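Local coordinates for ribosome hibernation protein YHBH (Vibrio cholerae serotype O1, PDB 4HEI), which binds the small ribosomal subunit and associates with 100S ribosome dimers, probably inhibiting translation in stationary phase, at residues I61-A65 with K80-L85; I49-T53 with A73-L77; M1-I5 with V20-D25; L27-F31 with L85-K89. All coordinates share one frame; numbering follows the deposited sequence.

Contact 1: I61-A65 with K80-L85; sequences IHAHA and KLVRQL. With 3CO (cobalt (III) ion), chain C.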
loop_
_atom_site.group_PDB
_atom_site.type_symbol
_atom_site.label_atom_id
_atom_site.label_comp_id
_atom_site.label_asym_id
_atom_site.label_seq_id
_atom_site.Cartn_x
_atom_site.Cartn_y
_atom_site.Cartn_z
ATOM N N ILE A 61 4.632 -8.273 4.309
ATOM C CA ILE A 61 3.782 -8.359 3.142
ATOM C C ILE A 61 4.311 -7.255 2.238
ATOM O O ILE A 61 4.411 -6.090 2.653
ATOM C CB ILE A 61 2.306 -8.085 3.496
ATOM C CG1 ILE A 61 1.806 -9.150 4.478
ATOM C CG2 ILE A 61 1.455 -8.070 2.229
ATOM C CD1 ILE A 61 1.868 -10.561 3.935
ATOM N N HIS A 62 4.673 -7.625 1.017
ATOM C CA HIS A 62 5.219 -6.659 0.077
ATOM C C HIS A 62 4.627 -6.842 -1.311
ATOM O O HIS A 62 4.384 -7.968 -1.753
ATOM C CB HIS A 62 6.758 -6.790 0.036
ATOM C CG HIS A 62 7.412 -6.043 -1.089
ATOM N ND1 HIS A 62 7.562 -6.578 -2.350
ATOM C CD2 HIS A 62 7.937 -4.796 -1.149
ATOM C CE1 HIS A 62 8.149 -5.695 -3.138
ATOM N NE2 HIS A 62 8.389 -4.604 -2.434
ATOM N N ALA A 63 4.370 -5.724 -1.974
ATOM C CA ALA A 63 3.838 -5.750 -3.325
ATOM C C ALA A 63 3.962 -4.402 -4.015
ATOM O O ALA A 63 4.078 -3.367 -3.364
ATOM C CB ALA A 63 2.379 -6.182 -3.296
ATOM N N HIS A 64 3.951 -4.440 -5.342
ATOM C CA HIS A 64 4.007 -3.253 -6.180
ATOM C C HIS A 64 2.862 -3.411 -7.175
ATOM O O HIS A 64 2.444 -4.534 -7.474
ATOM C CB HIS A 64 5.293 -3.185 -7.012
ATOM C CG HIS A 64 6.541 -2.964 -6.216
ATOM N ND1 HIS A 64 7.749 -2.675 -6.813
ATOM C CD2 HIS A 64 6.779 -3.006 -4.884
ATOM C CE1 HIS A 64 8.677 -2.551 -5.883
ATOM N NE2 HIS A 64 8.115 -2.747 -4.705
ATOM N N ALA A 65 2.386 -2.290 -7.699
ATOM C CA ALA A 65 1.330 -2.285 -8.706
ATOM C C ALA A 65 1.552 -1.029 -9.540
ATOM O O ALA A 65 2.001 -0.004 -9.018
ATOM C CB ALA A 65 -0.052 -2.257 -8.042
ATOM N N LYS A 80 -3.618 -6.493 -4.094
ATOM C CA LYS A 80 -2.538 -7.474 -3.981
ATOM C C LYS A 80 -2.183 -7.711 -2.511
ATOM O O LYS A 80 -1.953 -8.845 -2.094
ATOM C CB LYS A 80 -1.287 -7.001 -4.728
ATOM C CG LYS A 80 -1.438 -6.895 -6.234
ATOM C CD LYS A 80 -0.087 -6.631 -6.891
ATOM C CE LYS A 80 -0.222 -6.450 -8.393
ATOM N NZ LYS A 80 1.112 -6.284 -9.042
ATOM N N LEU A 81 -2.139 -6.634 -1.731
ATOM C CA LEU A 81 -1.814 -6.738 -0.311
ATOM C C LEU A 81 -2.881 -7.536 0.433
ATOM O O LEU A 81 -2.566 -8.375 1.270
ATOM C CB LEU A 81 -1.692 -5.339 0.310
ATOM C CG LEU A 81 -0.567 -4.442 -0.217
ATOM C CD1 LEU A 81 -0.681 -3.068 0.429
ATOM C CD2 LEU A 81 0.785 -5.071 0.101
ATOM N N VAL A 82 -4.147 -7.273 0.118
ATOM C CA VAL A 82 -5.251 -7.982 0.762
ATOM C C VAL A 82 -5.157 -9.485 0.502
ATOM O O VAL A 82 -5.364 -10.285 1.415
ATOM C CB VAL A 82 -6.626 -7.460 0.266
ATOM C CG1 VAL A 82 -7.755 -8.315 0.838
ATOM C CG2 VAL A 82 -6.813 -6.017 0.690
ATOM N N ARG A 83 -4.840 -9.875 -0.734
ATOM C CA ARG A 83 -4.707 -11.296 -1.070
ATOM C C ARG A 83 -3.631 -11.920 -0.198
ATOM O O ARG A 83 -3.829 -12.982 0.394
ATOM C CB ARG A 83 -4.308 -11.494 -2.538
ATOM C CG ARG A 83 -5.317 -11.008 -3.556
ATOM C CD ARG A 83 -5.122 -11.718 -4.895
ATOM N NE ARG A 83 -6.012 -11.187 -5.922
ATOM C CZ ARG A 83 -5.784 -10.072 -6.611
ATOM N NH1 ARG A 83 -4.682 -9.365 -6.393
ATOM N NH2 ARG A 83 -6.667 -9.655 -7.508
ATOM N N GLN A 84 -2.482 -11.258 -0.121
ATOM C CA GLN A 84 -1.382 -11.769 0.684
ATOM C C GLN A 84 -1.703 -11.768 2.177
ATOM O O GLN A 84 -1.287 -12.668 2.904
ATOM C CB GLN A 84 -0.115 -10.958 0.420
ATOM C CG GLN A 84 0.408 -11.090 -0.997
ATOM C CD GLN A 84 1.705 -10.335 -1.206
ATOM O OE1 GLN A 84 2.703 -10.586 -0.527
ATOM N NE2 GLN A 84 1.696 -9.401 -2.146
ATOM N N LEU A 85 -2.430 -10.752 2.634
ATOM C CA LEU A 85 -2.806 -10.668 4.044
ATOM C C LEU A 85 -3.776 -11.785 4.426
ATOM O O LEU A 85 -3.692 -12.342 5.524
ATOM C CB LEU A 85 -3.433 -9.305 4.343
ATOM C CG LEU A 85 -2.440 -8.147 4.509
ATOM C CD1 LEU A 85 -3.193 -6.816 4.461
ATOM C CD2 LEU A 85 -1.682 -8.299 5.823
HETATM CO CO 3CO C . 9.176 -2.810 -3.111
#
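I61 and A63 of the outer strand 59-67 rest on L81, Q84 and L85 of helix 70-91, the last helix of the beta-alpha-beta-beta-beta-alpha fold, which here runs nearly antiparallel to the strand (154°). The apolar part comes first. I61 splits its branches between two leucines: CG2 lies 3.7 Å from L81 CD2, while CG1 meets L85 CD2. Its CD1 runs on over the backbone of Q84, whose chain runs counter to that of I61 alongside it. A63 has only a methyl, and this small residue lets the helix come close: A63 CB lies 3.9 Å from L81 CD2. The Q84 amide nitrogen also lies against this methyl, 3.5 Å from NE2 to A63 CB, which joins the apolar part to the polar one.

The polar part consists of two long side chains that reach backbone carbonyls of this edge strand. Q84 extends beyond CG and gives NE2 to H62 O at 3.1 Å; the oxygen lies almost in the amide plane of Q84, but the donor sits above the carbonyl plane, 47° out of it. K80, extended beyond CG, sets CB against A63, carries CE past A65 and brings NZ to H64 O, 2.7 Å away and in the carbonyl plane. A lysine suits this rim because its chain packs while its charge stays near the surface.

Metal binding occupies the other face. H62 and H64 both point away from the helix, and their imidazoles converge on a cobalt ion that has a further ligand from elsewhere. The bonds measure 2.1 Å from H62 NE2 to cobalt and 1.9 Å from H64 NE2 to cobalt.

Contact 2: I49-T53 with A73-L77; sequences IAEAT and AIDSL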
loop_
_atom_site.group_PDB
_atom_site.type_symbol
_atom_site.label_atom_id
_atom_site.label_comp_id
_atom_site.label_asym_id
_atom_site.label_seq_id
_atom_site.Cartn_x
_atom_site.Cartn_y
_atom_site.Cartn_z
ATOM N N ILE A 49 3.659 4.125 -10.357
ATOM C CA ILE A 49 3.979 2.972 -9.527
ATOM C C ILE A 49 3.698 3.167 -8.046
ATOM O O ILE A 49 4.077 4.178 -7.463
ATOM C CB ILE A 49 5.466 2.616 -9.716
ATOM C CG1 ILE A 49 5.738 2.382 -11.208
ATOM C CG2 ILE A 49 5.834 1.403 -8.869
ATOM C CD1 ILE A 49 7.206 2.185 -11.560
ATOM N N ALA A 50 3.023 2.192 -7.442
ATOM C CA ALA A 50 2.712 2.241 -6.013
ATOM C C ALA A 50 3.352 1.020 -5.368
ATOM O O ALA A 50 3.125 -0.110 -5.803
ATOM C CB ALA A 50 1.197 2.217 -5.787
ATOM N N GLU A 51 4.160 1.262 -4.339
ATOM C CA GLU A 51 4.864 0.213 -3.620
ATOM C C GLU A 51 4.462 0.234 -2.154
ATOM O O GLU A 51 4.197 1.303 -1.588
ATOM C CB GLU A 51 6.379 0.436 -3.683
ATOM C CG GLU A 51 6.986 0.554 -5.079
ATOM C CD GLU A 51 8.486 0.798 -5.031
ATOM O OE1 GLU A 51 9.121 0.866 -6.108
ATOM O OE2 GLU A 51 9.038 0.924 -3.917
ATOM N N ALA A 52 4.429 -0.939 -1.533
ATOM C CA ALA A 52 4.097 -1.017 -0.114
ATOM C C ALA A 52 4.721 -2.219 0.583
ATOM O O ALA A 52 4.855 -3.307 0.003
ATOM C CB ALA A 52 2.574 -1.044 0.082
ATOM N N THR A 53 5.115 -2.005 1.832
ATOM C CA THR A 53 5.674 -3.053 2.662
ATOM C C THR A 53 4.934 -2.948 3.982
ATOM O O THR A 53 4.942 -1.891 4.622
ATOM C CB THR A 53 7.187 -2.856 2.931
ATOM O OG1 THR A 53 7.890 -2.764 1.687
ATOM C CG2 THR A 53 7.741 -4.039 3.717
ATOM N N ALA A 73 -3.430 2.697 -9.579
ATOM C CA ALA A 73 -2.262 1.911 -9.182
ATOM C C ALA A 73 -2.392 1.539 -7.706
ATOM O O ALA A 73 -2.159 0.394 -7.317
ATOM C CB ALA A 73 -0.984 2.716 -9.412
ATOM N N ILE A 74 -2.775 2.514 -6.888
ATOM C CA ILE A 74 -2.941 2.276 -5.462
ATOM C C ILE A 74 -4.031 1.241 -5.208
ATOM O O ILE A 74 -3.880 0.375 -4.352
ATOM C CB ILE A 74 -3.270 3.587 -4.721
ATOM C CG1 ILE A 74 -2.064 4.530 -4.809
ATOM C CG2 ILE A 74 -3.617 3.302 -3.263
ATOM C CD1 ILE A 74 -2.377 5.958 -4.428
ATOM N N ASP A 75 -5.137 1.325 -5.943
ATOM C CA ASP A 75 -6.209 0.351 -5.759
ATOM C C ASP A 75 -5.732 -1.045 -6.092
ATOM O O ASP A 75 -6.084 -2.003 -5.410
ATOM C CB ASP A 75 -7.409 0.685 -6.638
ATOM C CG ASP A 75 -8.154 1.890 -6.152
ATOM O OD1 ASP A 75 -8.557 1.885 -4.971
ATOM O OD2 ASP A 75 -8.337 2.833 -6.946
ATOM N N SER A 76 -4.949 -1.166 -7.159
ATOM C CA SER A 76 -4.431 -2.473 -7.548
ATOM C C SER A 76 -3.465 -2.984 -6.486
ATOM O O SER A 76 -3.457 -4.178 -6.168
ATOM C CB SER A 76 -3.716 -2.389 -8.899
ATOM O OG SER A 76 -4.639 -2.059 -9.923
ATOM N N LEU A 77 -2.656 -2.077 -5.938
ATOM C CA LEU A 77 -1.696 -2.451 -4.905
ATOM C C LEU A 77 -2.421 -3.033 -3.700
ATOM O O LEU A 77 -2.053 -4.088 -3.200
ATOM C CB LEU A 77 -0.877 -1.233 -4.458
ATOM C CG LEU A 77 -0.006 -1.423 -3.208
ATOM C CD1 LEU A 77 0.999 -2.550 -3.437
ATOM C CD2 LEU A 77 0.723 -0.116 -2.889
#
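Strand 49-53 and helix 73-77 run in roughly the same direction, 34° apart, and their axes approach to 7.7 Å, with A50 and I74 the nearest pair by CA atoms at 5.7 Å. Here helix 70-91 packs on the inner strand 47-56 of the four-stranded sheet in the beta-alpha-beta-beta-beta-alpha fold. Such a close approach suits alanine on the strand: A50 and A52 both point at the helix with nothing beyond CB to hold it off. L77 packs against both. Its CG is turned anti to the backbone N (chi1 170°), which carries the branched end toward the strand, and L77 CD2 settles between the two methyls, 3.6 Å from A52 CB and 3.8 Å from A50 CB. CD1 lies beside the same alanine, A52, and near A50 O. One turn earlier A50 CB also meets I74 CG1 at 4.1 Å and, more loosely, A73 CB. I74 continues toward Y19 and V20 of helix 14-27, so it belongs to both helices' packing. On the other face of the strand, E51 points away and forms a salt bridge with R42. The side chains that meet are all apolar, which leaves the contact held by shape and burial, without directional bonds.

Contact 3: M1-I5 with V20-D25; sequences MQINI and VHSKFD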
loop_
_atom_site.group_PDB
_atom_site.type_symbol
_atom_site.label_atom_id
_atom_site.label_comp_id
_atom_site.label_asym_id
_atom_site.label_seq_id
_atom_site.Cartn_x
_atom_site.Cartn_y
_atom_site.Cartn_z
ATOM N N MET A 1 -0.734 0.927 13.792
ATOM C CA MET A 1 -0.307 1.123 12.380
ATOM C C MET A 1 0.215 2.538 12.134
ATOM O O MET A 1 -0.526 3.520 12.248
ATOM C CB MET A 1 -1.475 0.832 11.429
ATOM C CG MET A 1 -1.197 1.158 9.964
ATOM S SD MET A 1 -2.512 0.629 8.831
ATOM C CE MET A 1 -3.777 1.873 9.171
ATOM N N GLN A 2 1.500 2.631 11.810
ATOM C CA GLN A 2 2.135 3.912 11.516
ATOM C C GLN A 2 2.540 3.862 10.051
ATOM O O GLN A 2 3.458 3.122 9.687
ATOM C CB GLN A 2 3.374 4.116 12.392
ATOM C CG GLN A 2 3.075 4.194 13.872
ATOM C CD GLN A 2 4.305 4.514 14.694
ATOM O OE1 GLN A 2 4.934 5.558 14.511
ATOM N NE2 GLN A 2 4.658 3.615 15.605
ATOM N N ILE A 3 1.850 4.642 9.220
ATOM C CA ILE A 3 2.119 4.673 7.788
ATOM C C ILE A 3 3.047 5.799 7.360
ATOM O O ILE A 3 2.835 6.958 7.717
ATOM C CB ILE A 3 0.820 4.845 6.973
ATOM C CG1 ILE A 3 -0.208 3.794 7.380
ATOM C CG2 ILE A 3 1.125 4.726 5.485
ATOM C CD1 ILE A 3 -1.581 4.031 6.779
ATOM N N ASN A 4 4.075 5.458 6.595
ATOM C CA ASN A 4 4.991 6.464 6.089
ATOM C C ASN A 4 4.835 6.460 4.577
ATOM O O ASN A 4 5.089 5.452 3.923
ATOM C CB ASN A 4 6.446 6.150 6.459
ATOM C CG ASN A 4 7.413 7.201 5.934
ATOM O OD1 ASN A 4 7.623 7.320 4.727
ATOM N ND2 ASN A 4 7.988 7.984 6.838
ATOM N N ILE A 5 4.394 7.583 4.026
ATOM C CA ILE A 5 4.209 7.686 2.589
ATOM C C ILE A 5 5.283 8.577 1.998
ATOM O O ILE A 5 5.447 9.725 2.421
ATOM C CB ILE A 5 2.833 8.287 2.246
ATOM C CG1 ILE A 5 1.730 7.453 2.896
ATOM C CG2 ILE A 5 2.648 8.345 0.738
ATOM C CD1 ILE A 5 0.340 8.032 2.733
ATOM N N VAL A 20 -4.569 7.120 0.296
ATOM C CA VAL A 20 -3.801 5.994 0.815
ATOM C C VAL A 20 -4.242 5.693 2.240
ATOM O O VAL A 20 -4.501 4.541 2.588
ATOM C CB VAL A 20 -2.294 6.284 0.807
ATOM C CG1 VAL A 20 -1.545 5.168 1.541
ATOM C CG2 VAL A 20 -1.792 6.388 -0.642
ATOM N N HIS A 21 -4.331 6.732 3.061
ATOM C CA HIS A 21 -4.758 6.547 4.442
ATOM C C HIS A 21 -6.146 5.920 4.500
ATOM O O HIS A 21 -6.404 5.025 5.312
ATOM C CB HIS A 21 -4.732 7.886 5.181
ATOM C CG HIS A 21 -3.421 8.171 5.839
ATOM N ND1 HIS A 21 -2.988 7.485 6.953
ATOM C CD2 HIS A 21 -2.427 9.033 5.518
ATOM C CE1 HIS A 21 -1.784 7.911 7.291
ATOM N NE2 HIS A 21 -1.420 8.850 6.437
ATOM N N SER A 22 -7.030 6.372 3.623
ATOM C CA SER A 22 -8.383 5.840 3.569
ATOM C C SER A 22 -8.364 4.327 3.339
ATOM O O SER A 22 -9.020 3.566 4.061
ATOM C CB SER A 22 -9.165 6.532 2.447
ATOM O OG SER A 22 -10.487 6.034 2.371
ATOM N N LYS A 23 -7.604 3.892 2.338
ATOM C CA LYS A 23 -7.502 2.472 2.005
ATOM C C LYS A 23 -6.962 1.632 3.166
ATOM O O LYS A 23 -7.460 0.539 3.430
ATOM C CB LYS A 23 -6.593 2.280 0.783
ATOM C CG LYS A 23 -7.002 3.088 -0.439
ATOM C CD LYS A 23 -8.315 2.605 -1.038
ATOM C CE LYS A 23 -8.162 1.225 -1.648
ATOM N NZ LYS A 23 -9.372 0.818 -2.411
ATOM N N PHE A 24 -5.941 2.136 3.854
ATOM C CA PHE A 24 -5.351 1.406 4.967
ATOM C C PHE A 24 -6.212 1.411 6.226
ATOM O O PHE A 24 -6.178 0.463 7.009
ATOM C CB PHE A 24 -3.940 1.928 5.243
ATOM C CG PHE A 24 -2.907 1.335 4.330
ATOM C CD1 PHE A 24 -2.362 0.083 4.603
ATOM C CD2 PHE A 24 -2.533 1.988 3.162
ATOM C CE1 PHE A 24 -1.458 -0.509 3.721
ATOM C CE2 PHE A 24 -1.633 1.403 2.274
ATOM C CZ PHE A 24 -1.095 0.150 2.555
ATOM N N ASP A 25 -7.025 2.448 6.400
ATOM C CA ASP A 25 -7.920 2.475 7.550
ATOM C C ASP A 25 -8.975 1.375 7.386
ATOM O O ASP A 25 -9.407 0.777 8.368
ATOM C CB ASP A 25 -8.602 3.840 7.698
ATOM C CG ASP A 25 -7.710 4.860 8.374
ATOM O OD1 ASP A 25 -6.702 4.453 8.985
ATOM O OD2 ASP A 25 -8.024 6.067 8.309
#
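I3 and I5 hold CG1 beside the backbone N and then extend (chi2 171° for I3), which sends each CD1 straight out from strand 2-8 to helix 14-27; M1, extended through CG and SD, bends at chi3 (75°) and lays its CE against the helix backbone. I3 CD1 lies 3.5 Å from F24 CB and 3.7 Å from H21 ND1, packing against both helix residues, while I3 CB faces H21 CE1. The isoleucine and the imidazole lie side by side, each pointing back toward the other's backbone. Two residues further along the strand, I5 and V20 reach toward each other tip to tip, I5 CD1 to V20 CG1 at 3.6 Å, a meeting of two beta-branched residues on the buried side; the same methyl brushes H21 CD2. At the other end M1 runs crosswise to F24. M1 CE is 3.5 Å from F24 O, and M1 SD stands 5.4 Å from the centroid of the F24 ring in an oblique Met-aromatic contact. A flexible thioether suits the start of the chain, where it can fold over the end of the contact. The F24 ring itself goes inward to V37 and V39 of strand 34-44 and to L81 of helix 70-91. A helix packed nearly antiparallel (150°) against the strand before it is what is found in a beta-alpha-beta unit, here strand 2-8, helix 14-27 and strand 34-44, with the first and last strands parallel.

Contact 4: L27-F31 with L85-K89; sequences LERFF and LNKHK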
loop_
_atom_site.group_PDB
_atom_site.type_symbol
_atom_site.label_atom_id
_atom_site.label_comp_id
_atom_site.label_asym_id
_atom_site.label_seq_id
_atom_site.Cartn_x
_atom_site.Cartn_y
_atom_site.Cartn_z
ATOM N N LEU A 27 -8.521 -1.445 5.625
ATOM C CA LEU A 27 -7.739 -2.665 5.729
ATOM C C LEU A 27 -7.481 -3.141 7.162
ATOM O O LEU A 27 -7.599 -4.333 7.457
ATOM C CB LEU A 27 -6.400 -2.453 5.019
ATOM C CG LEU A 27 -5.504 -3.672 4.836
ATOM C CD1 LEU A 27 -6.179 -4.631 3.865
ATOM C CD2 LEU A 27 -4.149 -3.244 4.297
ATOM N N GLU A 28 -7.131 -2.220 8.055
ATOM C CA GLU A 28 -6.822 -2.601 9.427
ATOM C C GLU A 28 -7.998 -3.213 10.187
ATOM O O GLU A 28 -7.814 -3.816 11.248
ATOM C CB GLU A 28 -6.265 -1.403 10.213
ATOM C CG GLU A 28 -7.295 -0.365 10.618
ATOM C CD GLU A 28 -6.768 0.610 11.674
ATOM O OE1 GLU A 28 -7.532 1.508 12.092
ATOM O OE2 GLU A 28 -5.595 0.475 12.087
ATOM N N ARG A 29 -9.209 -3.065 9.653
ATOM C CA ARG A 29 -10.377 -3.635 10.322
ATOM C C ARG A 29 -10.430 -5.152 10.143
ATOM O O ARG A 29 -11.033 -5.858 10.944
ATOM C CB ARG A 29 -11.660 -3.005 9.784
ATOM C CG ARG A 29 -11.808 -1.527 10.080
ATOM C CD ARG A 29 -11.783 -1.251 11.573
ATOM N NE ARG A 29 -12.021 0.160 11.847
ATOM C CZ ARG A 29 -12.914 0.592 12.724
ATOM N NH1 ARG A 29 -13.634 -0.291 13.407
ATOM N NH2 ARG A 29 -13.101 1.894 12.895
ATOM N N PHE A 30 -9.783 -5.646 9.092
ATOM C CA PHE A 30 -9.769 -7.078 8.808
ATOM C C PHE A 30 -8.465 -7.749 9.218
ATOM O O PHE A 30 -8.432 -8.950 9.493
ATOM C CB PHE A 30 -10.021 -7.298 7.324
ATOM C CG PHE A 30 -11.395 -6.906 6.896
ATOM C CD1 PHE A 30 -12.477 -7.742 7.153
ATOM C CD2 PHE A 30 -11.623 -5.685 6.278
ATOM C CE1 PHE A 30 -13.770 -7.363 6.801
ATOM C CE2 PHE A 30 -12.911 -5.297 5.921
ATOM C CZ PHE A 30 -13.989 -6.141 6.187
ATOM N N PHE A 31 -7.397 -6.965 9.264
ATOM C CA PHE A 31 -6.081 -7.461 9.641
ATOM C C PHE A 31 -5.590 -6.518 10.720
ATOM O O PHE A 31 -5.142 -5.414 10.422
ATOM C CB PHE A 31 -5.157 -7.406 8.432
ATOM C CG PHE A 31 -5.768 -7.987 7.203
ATOM C CD1 PHE A 31 -5.909 -9.363 7.069
ATOM C CD2 PHE A 31 -6.253 -7.160 6.198
ATOM C CE1 PHE A 31 -6.527 -9.911 5.948
ATOM C CE2 PHE A 31 -6.872 -7.693 5.076
ATOM C CZ PHE A 31 -7.010 -9.076 4.950
ATOM N N LEU A 85 -2.430 -10.752 2.634
ATOM C CA LEU A 85 -2.806 -10.668 4.044
ATOM C C LEU A 85 -3.776 -11.785 4.426
ATOM O O LEU A 85 -3.692 -12.342 5.524
ATOM C CB LEU A 85 -3.433 -9.305 4.343
ATOM C CG LEU A 85 -2.440 -8.147 4.509
ATOM C CD1 LEU A 85 -3.193 -6.816 4.461
ATOM C CD2 LEU A 85 -1.682 -8.299 5.823
ATOM N N ASN A 86 -4.694 -12.109 3.522
ATOM C CA ASN A 86 -5.657 -13.175 3.773
ATOM C C ASN A 86 -4.925 -14.507 3.886
ATOM O O ASN A 86 -5.202 -15.299 4.784
ATOM C CB ASN A 86 -6.700 -13.217 2.657
ATOM C CG ASN A 86 -7.811 -12.214 2.871
ATOM O OD1 ASN A 86 -8.400 -11.705 1.919
ATOM N ND2 ASN A 86 -8.116 -11.934 4.136
ATOM N N LYS A 87 -3.952 -14.728 3.007
ATOM C CA LYS A 87 -3.172 -15.960 3.049
ATOM C C LYS A 87 -2.380 -16.018 4.355
ATOM O O LYS A 87 -2.389 -17.031 5.054
ATOM C CB LYS A 87 -2.218 -16.026 1.852
ATOM C CG LYS A 87 -2.923 -16.013 0.507
ATOM C CD LYS A 87 -1.938 -16.125 -0.650
ATOM C CE LYS A 87 -2.664 -16.109 -1.992
ATOM N NZ LYS A 87 -1.737 -16.223 -3.157
ATOM N N HIS A 88 -1.702 -14.927 4.690
ATOM C CA HIS A 88 -0.924 -14.880 5.923
ATOM C C HIS A 88 -1.816 -14.997 7.156
ATOM O O HIS A 88 -1.406 -15.542 8.181
ATOM C CB HIS A 88 -0.119 -13.582 5.997
ATOM C CG HIS A 88 0.516 -13.347 7.331
ATOM N ND1 HIS A 88 -0.201 -12.925 8.430
ATOM C CD2 HIS A 88 1.789 -13.519 7.756
ATOM C CE1 HIS A 88 0.603 -12.848 9.475
ATOM N NE2 HIS A 88 1.816 -13.204 9.094
ATOM N N LYS A 89 -3.032 -14.472 7.057
ATOM C CA LYS A 89 -3.968 -14.535 8.169
ATOM C C LYS A 89 -4.395 -15.986 8.335
ATOM O O LYS A 89 -4.663 -16.446 9.446
ATOM C CB LYS A 89 -5.189 -13.657 7.887
ATOM C CG LYS A 89 -6.163 -13.559 9.048
ATOM C CD LYS A 89 -7.315 -12.622 8.723
ATOM C CE LYS A 89 -8.282 -12.505 9.892
ATOM N NZ LYS A 89 -9.412 -11.587 9.579
#
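F31, in the loop that follows helix 14-27, lays one face of its ring on L85 of helix 70-91. This is the loop by which the beta-alpha-beta crossover returns to strand 34-44, and the contact ties it to the last helix. The first shell is a CH-pi contact: L85 CB stands 3.5 Å from the centroid of the F31 ring, only 10° off its normal. L85 CD1 extends over the same face and lies 3.5 Å from F31 CD2. An aromatic ring suits this place because it offers a broad flat surface to the helix. N86 comes to the rim of the ring instead. Its ND2 is near the ring plane and 3.1 Å from F31 CE1, with amide and ring planes 56° apart, so the amide is tilted and not stacked.

Next to the ring, L27 meets L85 tip to tip: both methyls of L27 lie close to L85 CD1, with L27 CD2 3.7 Å from it. These leucines share L54 of strand 47-56 as a further neighbour, which continues the apolar core to the sheet.

Further out is what positions the ring. On the face opposite L85 lies F30 CB, offset toward the rim, so F31 is held between two residues. The backbone turns tightly at this point, for L27 O accepts from both F30 N and F31 N. K89, with CG anti to the backbone N (chi1 -175°) and its chain fully extended, passes the F31 ring beside CD1, nearly perpendicular to that side chain. K89 NZ donates to F30 O, 2.8 Å away and in the carbonyl plane.

In the fold
Contact 3 closes first along the chain; contacts 1 and 2 lie within the loop closed by contact 4, and their segments alternate. Contacts 1, 2 and 4 all use helix 70-91, contact 2 on its early turns, contact 1 in the middle and contact 4 toward its end, with L85 shared by the last two. Contacts 1 and 2 have centres about 8 Å apart and sit on neighbouring antiparallel strands of the four-stranded sheet, whereas the centres of contacts 2 and 4 are about 16 Å apart. K23 and D75 form a salt bridge between the two helices. Contacts 1 to 3 fix both helices to the sheet, and contact 4 ties the end of helix 70-91 to the loop after helix 14-27, giving one compact domain.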